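Side-chain contacts in quinoline 2-oxidoreductase large subunit (Pseudomonas putida, PDB 1T3Q), which carries the molybdenum and pterin cytosine dinucleotide site of a molybdenum hydroxylase that probably oxidises quinoline at its C2 position: residues 86-91 with 234-239; 101-106 with 264-269; 381-386 with 399-404; 386-391 with 767-772. One frame throughout, in Å; residues are numbered along the deposited sequence.

Contact 1: 86-91 with 234-239; sequences GIVATM and AMFCAI
F236 turns its CG anti to its own carbonyl carbon (chi1 -61°), which carries the ring from the last turn of helix 226-237 toward residues 86-88, while I87, with CG2 anti to the backbone N, sets that methyl beside the ring atom CE1. The ring is met chiefly by backbone. The carbonyl oxygen G86 O stands 3.6 Å from F236 CG, over one face and displaced toward the rim. On the same face I87 CA lies 4.3 Å from the ring centroid and 22° off the normal, the geometry of a CH-pi contact. Farther along the ring, V88 N comes within 3.5 Å of F236 CZ at an oblique angle. Two aliphatic touches complete the contact: I87 CG2 is 4.0 Å from F236 CE1, and V88 CB is at the same 4.0 Å from F236 CE2. The backbone angles of G86, with positive phi, would drive a side chain into the preceding carbonyl oxygen, a strain that glycine avoids just before strand 87-89. F236 also touches L266 of helix 263-275, and its carbonyl oxygen is bonded to S84 OG. The contact thus joins the hammerhead-family region to the cofactor-binding region by van der Waals packing and one CH-pi contact, the aromatic ring also lying against peptide polar atoms at the start of a short strand.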
loop_
_atom_site.group_PDB
_atom_site.type_symbol
_atom_site.label_atom_id
_atom_site.label_comp_id
_atom_site.label_asym_id
_atom_site.label_seq_id
_atom_site.Cartn_x
_atom_site.Cartn_y
_atom_site.Cartn_z
ATOM N N GLY B 86 -5.701 -28.899 -5.624
ATOM C CA GLY B 86 -6.315 -28.129 -6.690
ATOM C C GLY B 86 -7.702 -27.569 -6.424
ATOM O O GLY B 86 -8.179 -27.534 -5.291
ATOM N N ILE B 87 -8.357 -27.147 -7.499
ATOM C CA ILE B 87 -9.679 -26.546 -7.422
ATOM C C ILE B 87 -10.801 -27.573 -7.465
ATOM O O ILE B 87 -11.029 -28.203 -8.494
ATOM C CB ILE B 87 -9.882 -25.549 -8.583
ATOM C CG1 ILE B 87 -8.760 -24.503 -8.562
ATOM C CG2 ILE B 87 -11.244 -24.884 -8.466
ATOM C CD1 ILE B 87 -8.795 -23.539 -9.733
ATOM N N VAL B 88 -11.493 -27.731 -6.339
ATOM C CA VAL B 88 -12.611 -28.664 -6.236
ATOM C C VAL B 88 -13.882 -27.929 -6.652
ATOM O O VAL B 88 -14.247 -26.922 -6.049
ATOM C CB VAL B 88 -12.781 -29.167 -4.788
ATOM C CG1 VAL B 88 -13.907 -30.197 -4.714
ATOM C CG2 VAL B 88 -11.476 -29.769 -4.299
ATOM N N ALA B 89 -14.548 -28.427 -7.687
ATOM C CA ALA B 89 -15.761 -27.791 -8.180
ATOM C C ALA B 89 -16.919 -28.770 -8.233
ATOM O O ALA B 89 -16.848 -29.795 -8.913
ATOM C CB ALA B 89 -15.511 -27.201 -9.571
ATOM N N THR B 90 -17.992 -28.446 -7.525
ATOM C CA THR B 90 -19.161 -29.311 -7.503
ATOM C C THR B 90 -20.449 -28.500 -7.426
ATOM O O THR B 90 -20.420 -27.283 -7.235
ATOM C CB THR B 90 -19.104 -30.284 -6.309
ATOM O OG1 THR B 90 -20.148 -31.261 -6.440
ATOM C CG2 THR B 90 -19.262 -29.528 -4.995
ATOM N N MET B 91 -21.574 -29.190 -7.578
ATOM C CA MET B 91 -22.890 -28.570 -7.540
ATOM C C MET B 91 -23.873 -29.505 -6.848
ATOM O O MET B 91 -23.752 -30.727 -6.956
ATOM C CB MET B 91 -23.391 -28.295 -8.963
ATOM C CG MET B 91 -22.836 -27.043 -9.621
ATOM S SD MET B 91 -23.643 -25.535 -9.041
ATOM C CE MET B 91 -22.300 -24.365 -9.205
ATOM N N ALA B 234 -7.894 -19.859 1.104
ATOM C CA ALA B 234 -7.792 -20.390 2.458
ATOM C C ALA B 234 -8.049 -21.895 2.469
ATOM O O ALA B 234 -7.300 -22.656 3.082
ATOM C CB ALA B 234 -8.785 -19.689 3.372
ATOM N N MET B 235 -9.103 -22.316 1.782
ATOM C CA MET B 235 -9.469 -23.725 1.735
ATOM C C MET B 235 -8.560 -24.613 0.887
ATOM O O MET B 235 -8.126 -25.672 1.339
ATOM C CB MET B 235 -10.914 -23.871 1.253
ATOM C CG MET B 235 -11.914 -23.113 2.113
ATOM S SD MET B 235 -13.550 -23.870 2.110
ATOM C CE MET B 235 -14.393 -22.911 0.920
ATOM N N PHE B 236 -8.262 -24.183 -0.333
ATOM C CA PHE B 236 -7.434 -24.978 -1.227
ATOM C C PHE B 236 -5.931 -24.947 -0.936
ATOM O O PHE B 236 -5.196 -25.807 -1.413
ATOM C CB PHE B 236 -7.711 -24.568 -2.677
ATOM C CG PHE B 236 -9.141 -24.795 -3.108
ATOM C CD1 PHE B 236 -9.716 -24.007 -4.097
ATOM C CD2 PHE B 236 -9.913 -25.794 -2.519
ATOM C CE1 PHE B 236 -11.042 -24.206 -4.495
ATOM C CE2 PHE B 236 -11.236 -26.002 -2.912
ATOM C CZ PHE B 236 -11.801 -25.204 -3.903
ATOM N N CYS B 237 -5.475 -23.970 -0.156
ATOM C CA CYS B 237 -4.058 -23.880 0.192
ATOM C C CYS B 237 -3.862 -24.139 1.680
ATOM O O CYS B 237 -2.738 -24.126 2.178
ATOM C CB CYS B 237 -3.495 -22.499 -0.151
ATOM S SG CYS B 237 -3.525 -22.100 -1.910
ATOM N N ALA B 238 -4.965 -24.367 2.386
ATOM C CA ALA B 238 -4.918 -24.622 3.821
ATOM C C ALA B 238 -4.185 -23.504 4.562
ATOM O O ALA B 238 -3.239 -23.750 5.314
ATOM C CB ALA B 238 -4.245 -25.967 4.095
ATOM N N ILE B 239 -4.620 -22.271 4.325
ATOM C CA ILE B 239 -4.047 -21.102 4.977
ATOM C C ILE B 239 -5.192 -20.480 5.774
ATOM O O ILE B 239 -6.289 -20.308 5.249
ATOM C CB ILE B 239 -3.515 -20.087 3.934
ATOM C CG1 ILE B 239 -2.346 -20.711 3.162
ATOM C CG2 ILE B 239 -3.080 -18.794 4.623
ATOM C CD1 ILE B 239 -1.742 -19.811 2.090
#

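Contact 2: 101-106 with 264-269; sequences QPLLAN and EELLVC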
loop_
_atom_site.group_PDB
_atom_site.type_symbol
_atom_site.label_atom_id
_atom_site.label_comp_id
_atom_site.label_asym_id
_atom_site.label_seq_id
_atom_site.Cartn_x
_atom_site.Cartn_y
_atom_site.Cartn_z
ATOM N N GLN B 101 -9.551 -29.821 -10.328
ATOM C CA GLN B 101 -8.558 -29.432 -11.314
ATOM C C GLN B 101 -7.232 -29.162 -10.638
ATOM O O GLN B 101 -7.125 -28.278 -9.787
ATOM C CB GLN B 101 -9.004 -28.185 -12.084
ATOM C CG GLN B 101 -7.942 -27.678 -13.053
ATOM C CD GLN B 101 -8.389 -26.469 -13.858
ATOM O OE1 GLN B 101 -9.481 -25.933 -13.650
ATOM N NE2 GLN B 101 -7.540 -26.030 -14.780
ATOM N N PRO B 102 -6.195 -29.928 -11.004
ATOM C CA PRO B 102 -4.898 -29.697 -10.378
ATOM C C PRO B 102 -4.348 -28.359 -10.873
ATOM O O PRO B 102 -4.590 -27.970 -12.019
ATOM C CB PRO B 102 -4.079 -30.890 -10.848
ATOM C CG PRO B 102 -4.596 -31.112 -12.243
ATOM C CD PRO B 102 -6.106 -30.951 -12.065
ATOM N N LEU B 103 -3.635 -27.647 -10.008
ATOM C CA LEU B 103 -3.073 -26.358 -10.396
ATOM C C LEU B 103 -2.109 -26.573 -11.560
ATOM O O LEU B 103 -2.070 -25.782 -12.508
ATOM C CB LEU B 103 -2.373 -25.707 -9.201
ATOM C CG LEU B 103 -3.262 -25.577 -7.954
ATOM C CD1 LEU B 103 -2.551 -24.747 -6.898
ATOM C CD2 LEU B 103 -4.604 -24.933 -8.321
ATOM N N LEU B 104 -1.342 -27.657 -11.483
ATOM C CA LEU B 104 -0.405 -28.028 -12.536
ATOM C C LEU B 104 -0.681 -29.480 -12.881
ATOM O O LEU B 104 -0.919 -30.291 -11.988
ATOM C CB LEU B 104 1.043 -27.906 -12.061
ATOM C CG LEU B 104 1.854 -26.710 -12.553
ATOM C CD1 LEU B 104 1.241 -25.427 -12.022
ATOM C CD2 LEU B 104 3.293 -26.851 -12.078
ATOM N N ALA B 105 -0.661 -29.810 -14.166
ATOM C CA ALA B 105 -0.892 -31.191 -14.570
ATOM C C ALA B 105 0.151 -32.034 -13.839
ATOM O O ALA B 105 1.294 -31.605 -13.673
ATOM C CB ALA B 105 -0.725 -31.337 -16.075
ATOM N N ASN B 106 -0.245 -33.219 -13.385
ATOM C CA ASN B 106 0.685 -34.095 -12.682
ATOM C C ASN B 106 0.535 -35.506 -13.221
ATOM O O ASN B 106 -0.393 -36.222 -12.849
ATOM C CB ASN B 106 0.399 -34.088 -11.176
ATOM C CG ASN B 106 1.498 -34.768 -10.368
ATOM O OD1 ASN B 106 1.395 -34.906 -9.150
ATOM N ND2 ASN B 106 2.561 -35.185 -11.046
ATOM N N GLU B 264 -3.659 -20.003 -11.339
ATOM C CA GLU B 264 -2.574 -19.055 -11.101
ATOM C C GLU B 264 -2.736 -18.212 -9.838
ATOM O O GLU B 264 -1.742 -17.836 -9.223
ATOM C CB GLU B 264 -2.377 -18.146 -12.319
ATOM C CG GLU B 264 -1.878 -18.879 -13.556
ATOM C CD GLU B 264 -2.992 -19.353 -14.470
ATOM O OE1 GLU B 264 -4.071 -19.736 -13.967
ATOM O OE2 GLU B 264 -2.782 -19.355 -15.701
ATOM N N GLU B 265 -3.973 -17.910 -9.444
ATOM C CA GLU B 265 -4.184 -17.120 -8.230
ATOM C C GLU B 265 -3.685 -17.907 -7.027
ATOM O O GLU B 265 -3.074 -17.355 -6.110
ATOM C CB GLU B 265 -5.670 -16.771 -8.048
ATOM C CG GLU B 265 -6.188 -15.796 -9.093
ATOM C CD GLU B 265 -7.681 -15.528 -8.974
ATOM O OE1 GLU B 265 -8.062 -14.351 -8.787
ATOM O OE2 GLU B 265 -8.472 -16.489 -9.078
ATOM N N LEU B 266 -3.937 -19.211 -7.033
ATOM C CA LEU B 266 -3.485 -20.037 -5.933
ATOM C C LEU B 266 -1.977 -20.188 -6.034
ATOM O O LEU B 266 -1.271 -20.083 -5.035
ATOM C CB LEU B 266 -4.154 -21.416 -5.980
ATOM C CG LEU B 266 -5.680 -21.421 -5.857
ATOM C CD1 LEU B 266 -6.185 -22.860 -5.856
ATOM C CD2 LEU B 266 -6.095 -20.717 -4.585
ATOM N N LEU B 267 -1.489 -20.407 -7.251
ATOM C CA LEU B 267 -0.062 -20.595 -7.462
ATOM C C LEU B 267 0.795 -19.445 -6.969
ATOM O O LEU B 267 1.799 -19.678 -6.299
ATOM C CB LEU B 267 0.229 -20.883 -8.935
ATOM C CG LEU B 267 -0.206 -22.272 -9.419
ATOM C CD1 LEU B 267 -0.110 -22.345 -10.929
ATOM C CD2 LEU B 267 0.675 -23.353 -8.764
ATOM N N VAL B 268 0.424 -18.202 -7.272
ATOM C CA VAL B 268 1.258 -17.101 -6.800
ATOM C C VAL B 268 1.321 -17.051 -5.278
ATOM O O VAL B 268 2.353 -16.696 -4.712
ATOM C CB VAL B 268 0.802 -15.727 -7.358
ATOM C CG1 VAL B 268 1.060 -15.683 -8.858
ATOM C CG2 VAL B 268 -0.673 -15.490 -7.059
ATOM N N CYS B 269 0.231 -17.425 -4.612
ATOM C CA CYS B 269 0.223 -17.427 -3.152
ATOM C C CYS B 269 1.183 -18.493 -2.645
ATOM O O CYS B 269 1.965 -18.254 -1.724
ATOM C CB CYS B 269 -1.182 -17.711 -2.618
ATOM S SG CYS B 269 -2.378 -16.404 -2.986
#
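L103 and L267 run antiparallel alongside one another, L103 CB lying 3.9 Å from L267 CD2, so the end of L267 lies against the base of L103. Against L266 the same L103 is turned about a right angle, and here a branch meets a branch: L103 CD2 is 3.6 Å from L266 CD1, while the other methyl, L103 CD1, rests 3.8 Å from L266 CB. L103 therefore straddles two consecutive residues of helix 263-275, with both methyls against L266, and CB with CD1 against L267. L104 comes in obliquely, its CD1 3.5 Å from L267 CD1; an off-staggered chi1 of -104° accompanies this reach. L267 CD2 also sees L104 CD1 at 3.9 Å, so that methyl touches both loop leucines. Replacing L267 by an alanine removes both methyls and would probably open a gap against L103 and L104, leaving the L104 side chain less confined. V80 of helix 77-81 touches L103, L104 and L267, and V233 of helix 226-237 touches L266. All four leucines are buried, and the evidence across the two segments is exclusively carbon against carbon: the loop 101-106 is held to the helix by hydrophobic packing, which depends on shape rather than on directed bonds.

Contact 3: 381-386 with 399-404; sequences ARETLI and EIRRRN
A salt-bridge network of R382, E383 and R401 ties helix 375-393 to the short helix 397-402 that follows it. R401 grips one carboxylate oxygen side-on: its NH2 is 2.8 Å and its NE 3.0 Å from E383 OE2, and that oxygen lies in the guanidinium plane. Both nitrogens reach OE2 from the same face of the carboxylate, whose plane is turned 59° from the guanidinium. The chain of R401 is extended from CG to NE, whereas E383 bends at chi2 (-60°), and this bend swings its carboxylate back between the two arginines. The other oxygen, E383 OE1, receives R382 NH1 at 3.0 Å and R382 NE at 3.1 Å, so each oxygen is held by two nitrogens and the buried carboxylate is probably stabilised as an anion. A glutamine here removes the shared negative charge and would probably leave R382 without its carboxylate mate and R401 relying on D387. Beside this pairing, I386 CG2 lies over one face of the R401 guanidinium, 3.5 Å from R401 NH1, and also meets I400 CG2 at 3.6 Å. Y348 OH bonds to E383 OE1. Around the pair, A381 and L385 pack on strand 185-193, I386 on strand 298-306, and E383 and T384 on helix 744-761.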
loop_
_atom_site.group_PDB
_atom_site.type_symbol
_atom_site.label_atom_id
_atom_site.label_comp_id
_atom_site.label_asym_id
_atom_site.label_seq_id
_atom_site.Cartn_x
_atom_site.Cartn_y
_atom_site.Cartn_z
ATOM N N ALA B 381 -31.664 -19.409 -30.671
ATOM C CA ALA B 381 -32.467 -20.472 -31.260
ATOM C C ALA B 381 -33.971 -20.200 -31.253
ATOM O O ALA B 381 -34.628 -20.310 -32.289
ATOM C CB ALA B 381 -32.172 -21.791 -30.543
ATOM N N ARG B 382 -34.512 -19.837 -30.096
ATOM C CA ARG B 382 -35.950 -19.584 -29.987
ATOM C C ARG B 382 -36.410 -18.376 -30.799
ATOM O O ARG B 382 -37.371 -18.465 -31.554
ATOM C CB ARG B 382 -36.356 -19.389 -28.523
ATOM C CG ARG B 382 -37.869 -19.401 -28.302
ATOM C CD ARG B 382 -38.237 -18.841 -26.940
ATOM N NE ARG B 382 -37.673 -17.508 -26.765
ATOM C CZ ARG B 382 -36.666 -17.222 -25.950
ATOM N NH1 ARG B 382 -36.213 -15.980 -25.873
ATOM N NH2 ARG B 382 -36.129 -18.172 -25.194
ATOM N N GLU B 383 -35.729 -17.244 -30.642
ATOM C CA GLU B 383 -36.126 -16.049 -31.375
ATOM C C GLU B 383 -36.022 -16.254 -32.881
ATOM O O GLU B 383 -36.840 -15.737 -33.639
ATOM C CB GLU B 383 -35.288 -14.846 -30.936
ATOM C CG GLU B 383 -35.481 -14.458 -29.464
ATOM C CD GLU B 383 -36.927 -14.096 -29.128
ATOM O OE1 GLU B 383 -37.565 -14.821 -28.330
ATOM O OE2 GLU B 383 -37.428 -13.083 -29.663
ATOM N N THR B 384 -35.023 -17.015 -33.316
ATOM C CA THR B 384 -34.857 -17.284 -34.738
ATOM C C THR B 384 -36.002 -18.162 -35.248
ATOM O O THR B 384 -36.513 -17.953 -36.346
ATOM C CB THR B 384 -33.499 -17.973 -35.022
ATOM O OG1 THR B 384 -32.435 -17.047 -34.758
ATOM C CG2 THR B 384 -33.411 -18.423 -36.476
ATOM N N LEU B 385 -36.406 -19.141 -34.447
ATOM C CA LEU B 385 -37.503 -20.024 -34.836
ATOM C C LEU B 385 -38.832 -19.275 -34.796
ATOM O O LEU B 385 -39.716 -19.519 -35.614
ATOM C CB LEU B 385 -37.561 -21.239 -33.907
ATOM C CG LEU B 385 -36.409 -22.236 -34.061
ATOM C CD1 LEU B 385 -36.587 -23.390 -33.075
ATOM C CD2 LEU B 385 -36.381 -22.765 -35.485
ATOM N N ILE B 386 -38.968 -18.359 -33.844
ATOM C CA ILE B 386 -40.189 -17.570 -33.727
ATOM C C ILE B 386 -40.369 -16.713 -34.983
ATOM O O ILE B 386 -41.479 -16.602 -35.517
ATOM C CB ILE B 386 -40.146 -16.678 -32.467
ATOM C CG1 ILE B 386 -40.298 -17.559 -31.220
ATOM C CG2 ILE B 386 -41.231 -15.608 -32.534
ATOM C CD1 ILE B 386 -40.234 -16.806 -29.901
ATOM N N GLU B 399 -46.060 -9.251 -34.256
ATOM C CA GLU B 399 -47.408 -9.766 -34.027
ATOM C C GLU B 399 -47.424 -11.179 -33.445
ATOM O O GLU B 399 -48.197 -11.462 -32.532
ATOM C CB GLU B 399 -48.211 -9.727 -35.334
ATOM C CG GLU B 399 -49.652 -10.254 -35.240
ATOM C CD GLU B 399 -50.481 -9.562 -34.169
ATOM O OE1 GLU B 399 -50.311 -8.341 -33.966
ATOM O OE2 GLU B 399 -51.320 -10.238 -33.535
ATOM N N ILE B 400 -46.582 -12.072 -33.960
ATOM C CA ILE B 400 -46.582 -13.429 -33.424
ATOM C C ILE B 400 -46.161 -13.423 -31.953
ATOM O O ILE B 400 -46.608 -14.268 -31.169
ATOM C CB ILE B 400 -45.673 -14.379 -34.235
ATOM C CG1 ILE B 400 -45.986 -15.831 -33.850
ATOM C CG2 ILE B 400 -44.199 -14.065 -33.980
ATOM C CD1 ILE B 400 -45.388 -16.862 -34.786
ATOM N N ARG B 401 -45.317 -12.468 -31.572
ATOM C CA ARG B 401 -44.882 -12.370 -30.187
ATOM C C ARG B 401 -46.001 -11.832 -29.291
ATOM O O ARG B 401 -46.164 -12.290 -28.163
ATOM C CB ARG B 401 -43.617 -11.506 -30.082
ATOM C CG ARG B 401 -42.372 -12.232 -30.596
ATOM C CD ARG B 401 -41.139 -11.339 -30.602
ATOM N NE ARG B 401 -39.911 -12.077 -30.914
ATOM C CZ ARG B 401 -39.557 -12.500 -32.124
ATOM N NH1 ARG B 401 -40.334 -12.267 -33.174
ATOM N NH2 ARG B 401 -38.407 -13.151 -32.285
ATOM N N ARG B 402 -46.779 -10.874 -29.792
ATOM C CA ARG B 402 -47.892 -10.331 -29.011
ATOM C C ARG B 402 -48.874 -11.437 -28.637
ATOM O O ARG B 402 -49.497 -11.396 -27.579
ATOM C CB ARG B 402 -48.672 -9.282 -29.806
ATOM C CG ARG B 402 -47.909 -8.026 -30.134
ATOM C CD ARG B 402 -48.853 -6.966 -30.687
ATOM N NE ARG B 402 -48.109 -5.779 -31.083
ATOM C CZ ARG B 402 -47.691 -5.539 -32.320
ATOM N NH1 ARG B 402 -47.954 -6.401 -33.292
ATOM N NH2 ARG B 402 -46.985 -4.447 -32.575
ATOM N N ARG B 403 -49.015 -12.419 -29.518
ATOM C CA ARG B 403 -49.946 -13.519 -29.296
ATOM C C ARG B 403 -49.448 -14.605 -28.349
ATOM O O ARG B 403 -50.199 -15.517 -28.004
ATOM C CB ARG B 403 -50.320 -14.152 -30.640
ATOM C CG ARG B 403 -50.914 -13.160 -31.622
ATOM C CD ARG B 403 -51.258 -13.811 -32.943
ATOM N NE ARG B 403 -51.821 -12.843 -33.878
ATOM C CZ ARG B 403 -52.357 -13.159 -35.050
ATOM N NH1 ARG B 403 -52.846 -12.208 -35.831
ATOM N NH2 ARG B 403 -52.408 -14.426 -35.440
ATOM N N ASN B 404 -48.194 -14.511 -27.920
ATOM C CA ASN B 404 -47.640 -15.525 -27.027
ATOM C C ASN B 404 -46.985 -14.989 -25.763
ATOM O O ASN B 404 -46.688 -15.745 -24.838
ATOM C CB ASN B 404 -46.636 -16.375 -27.799
ATOM C CG ASN B 404 -47.298 -17.225 -28.858
ATOM O OD1 ASN B 404 -47.948 -18.225 -28.545
ATOM N ND2 ASN B 404 -47.154 -16.826 -30.118
#

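Contact 4: 386-391 with 767-772; sequences IDRAAR and VIETVP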
loop_
_atom_site.group_PDB
_atom_site.type_symbol
_atom_site.label_atom_id
_atom_site.label_comp_id
_atom_site.label_asym_id
_atom_site.label_seq_id
_atom_site.Cartn_x
_atom_site.Cartn_y
_atom_site.Cartn_z
ATOM N N ILE B 386 -38.968 -18.359 -33.844
ATOM C CA ILE B 386 -40.189 -17.570 -33.727
ATOM C C ILE B 386 -40.369 -16.713 -34.983
ATOM O O ILE B 386 -41.479 -16.602 -35.517
ATOM C CB ILE B 386 -40.146 -16.678 -32.467
ATOM C CG1 ILE B 386 -40.298 -17.559 -31.220
ATOM C CG2 ILE B 386 -41.231 -15.608 -32.534
ATOM C CD1 ILE B 386 -40.234 -16.806 -29.901
ATOM N N ASP B 387 -39.279 -16.113 -35.458
ATOM C CA ASP B 387 -39.326 -15.292 -36.665
ATOM C C ASP B 387 -39.664 -16.160 -37.870
ATOM O O ASP B 387 -40.380 -15.732 -38.775
ATOM C CB ASP B 387 -37.976 -14.605 -36.923
ATOM C CG ASP B 387 -37.841 -13.266 -36.207
ATOM O OD1 ASP B 387 -36.868 -12.532 -36.503
ATOM O OD2 ASP B 387 -38.690 -12.938 -35.355
ATOM N N ARG B 388 -39.132 -17.378 -37.888
ATOM C CA ARG B 388 -39.378 -18.301 -38.987
ATOM C C ARG B 388 -40.845 -18.719 -38.999
ATOM O O ARG B 388 -41.449 -18.863 -40.062
ATOM C CB ARG B 388 -38.499 -19.543 -38.847
ATOM C CG ARG B 388 -38.531 -20.463 -40.055
ATOM C CD ARG B 388 -37.644 -21.676 -39.837
ATOM N NE ARG B 388 -36.258 -21.295 -39.571
ATOM C CZ ARG B 388 -35.328 -22.131 -39.121
ATOM N NH1 ARG B 388 -34.094 -21.697 -38.907
ATOM N NH2 ARG B 388 -35.634 -23.400 -38.874
ATOM N N ALA B 389 -41.406 -18.922 -37.814
ATOM C CA ALA B 389 -42.806 -19.313 -37.692
ATOM C C ALA B 389 -43.677 -18.174 -38.203
ATOM O O ALA B 389 -44.664 -18.397 -38.896
ATOM C CB ALA B 389 -43.141 -19.617 -36.235
ATOM N N ALA B 390 -43.299 -16.949 -37.856
ATOM C CA ALA B 390 -44.050 -15.779 -38.286
ATOM C C ALA B 390 -44.085 -15.706 -39.807
ATOM O O ALA B 390 -45.156 -15.580 -40.396
ATOM C CB ALA B 390 -43.426 -14.506 -37.707
ATOM N N ARG B 391 -42.917 -15.791 -40.443
ATOM C CA ARG B 391 -42.850 -15.727 -41.901
ATOM C C ARG B 391 -43.692 -16.817 -42.543
ATOM O O ARG B 391 -44.338 -16.593 -43.563
ATOM C CB ARG B 391 -41.403 -15.852 -42.405
ATOM C CG ARG B 391 -40.586 -14.571 -42.310
ATOM C CD ARG B 391 -39.267 -14.704 -43.085
ATOM N NE ARG B 391 -38.436 -15.777 -42.551
ATOM C CZ ARG B 391 -37.662 -15.661 -41.479
ATOM N NH1 ARG B 391 -36.947 -16.698 -41.067
ATOM N NH2 ARG B 391 -37.581 -14.503 -40.835
ATOM N N VAL B 767 -31.312 -21.078 -44.341
ATOM C CA VAL B 767 -31.245 -20.690 -42.940
ATOM C C VAL B 767 -29.806 -20.864 -42.482
ATOM O O VAL B 767 -29.036 -21.601 -43.096
ATOM C CB VAL B 767 -32.149 -21.565 -42.033
ATOM C CG1 VAL B 767 -33.585 -21.517 -42.519
ATOM C CG2 VAL B 767 -31.629 -22.995 -41.991
ATOM N N ILE B 768 -29.447 -20.163 -41.414
ATOM C CA ILE B 768 -28.116 -20.262 -40.838
ATOM C C ILE B 768 -28.341 -20.372 -39.340
ATOM O O ILE B 768 -28.868 -19.455 -38.701
ATOM C CB ILE B 768 -27.253 -19.033 -41.177
ATOM C CG1 ILE B 768 -26.931 -19.042 -42.676
ATOM C CG2 ILE B 768 -25.979 -19.047 -40.345
ATOM C CD1 ILE B 768 -25.991 -17.931 -43.126
ATOM N N GLU B 769 -27.948 -21.509 -38.782
ATOM C CA GLU B 769 -28.170 -21.755 -37.371
ATOM C C GLU B 769 -26.905 -21.909 -36.544
ATOM O O GLU B 769 -26.955 -22.304 -35.377
ATOM C CB GLU B 769 -29.091 -22.978 -37.236
ATOM C CG GLU B 769 -30.473 -22.721 -37.864
ATOM C CD GLU B 769 -31.293 -23.983 -38.091
ATOM O OE1 GLU B 769 -32.499 -23.860 -38.405
ATOM O OE2 GLU B 769 -30.734 -25.093 -37.967
ATOM N N THR B 770 -25.768 -21.572 -37.144
ATOM C CA THR B 770 -24.491 -21.657 -36.447
ATOM C C THR B 770 -23.823 -20.286 -36.363
ATOM O O THR B 770 -23.813 -19.544 -37.343
ATOM C CB THR B 770 -23.515 -22.603 -37.179
ATOM O OG1 THR B 770 -24.099 -23.906 -37.289
ATOM C CG2 THR B 770 -22.204 -22.708 -36.421
ATOM N N VAL B 771 -23.299 -19.939 -35.190
ATOM C CA VAL B 771 -22.570 -18.682 -35.043
ATOM C C VAL B 771 -21.119 -19.056 -34.741
ATOM O O VAL B 771 -20.849 -20.098 -34.136
ATOM C CB VAL B 771 -23.117 -17.784 -33.897
ATOM C CG1 VAL B 771 -24.527 -17.308 -34.237
ATOM C CG2 VAL B 771 -23.094 -18.531 -32.573
ATOM N N PRO B 772 -20.165 -18.213 -35.161
ATOM C CA PRO B 772 -20.388 -16.956 -35.885
ATOM C C PRO B 772 -20.813 -17.178 -37.335
ATOM O O PRO B 772 -20.449 -18.178 -37.953
ATOM C CB PRO B 772 -19.033 -16.269 -35.784
ATOM C CG PRO B 772 -18.088 -17.434 -35.907
ATOM C CD PRO B 772 -18.722 -18.469 -34.986
#
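E769 OE1 takes two nitrogens of R388: NH1 at 2.7 Å, with an N-H...O angle of 157°, and NH2 at 3.2 Å in a weak bond. Both belong to one salt bridge, NH1 being the closer nitrogen. The NH1 bond uses the anti lone pair of OE1, the one turned away from the other oxygen, and OE1 lies near the guanidinium plane; the two flat groups are only 15° apart, nearly coplanar. R388 reaches this place with CG anti to the backbone N (chi1 -171°), an extended chi2 and a bend at chi3, which turns the guanidinium edge toward E769. E769 comes to it with its chain extended beyond CG. The guanidinium is covered on one face by an apolar group: V767 CG1 stands 3.7 Å from R388 NH1, its side chain crossing that of R388 at about a right angle. The arginine is thus bonded at its edge and covered by a methyl on a face, which probably restricts its rotation although the contact lies at the surface. The second carboxylate oxygen, E769 OE2, accepts from the backbone N of Q190, so both oxygens have partners and the carboxylate is fixed between a side chain and a strand. The contact joins helix 375-393 to the segment leading into strand 770-771, which pairs in parallel with strand 185-193; R388 also packs on V187 of that strand, and V767 on N758 of helix 744-761.

The four contacts form two clusters. Contacts 1 and 2 have centres about 11 Å apart and touch directly: I87 N lies 2.8 Å from Q101 O, a probable hydrogen bond of strands 87-89 and 99-101, and G86 CA packs 4.0 Å from L103 CD2. Contacts 3 and 4, also about 11 Å between centres, share I386 and helix 375-393, and are joined by the salt bridge of R401 NH1 to D387 OD2 at 2.8 Å. The clusters are about 43 to 46 Å apart between centres. The residues lining the molybdenum pocket, such as Q224, F255, Y370 and E743, are not among those making these contacts, which are structural packing and ion pairing.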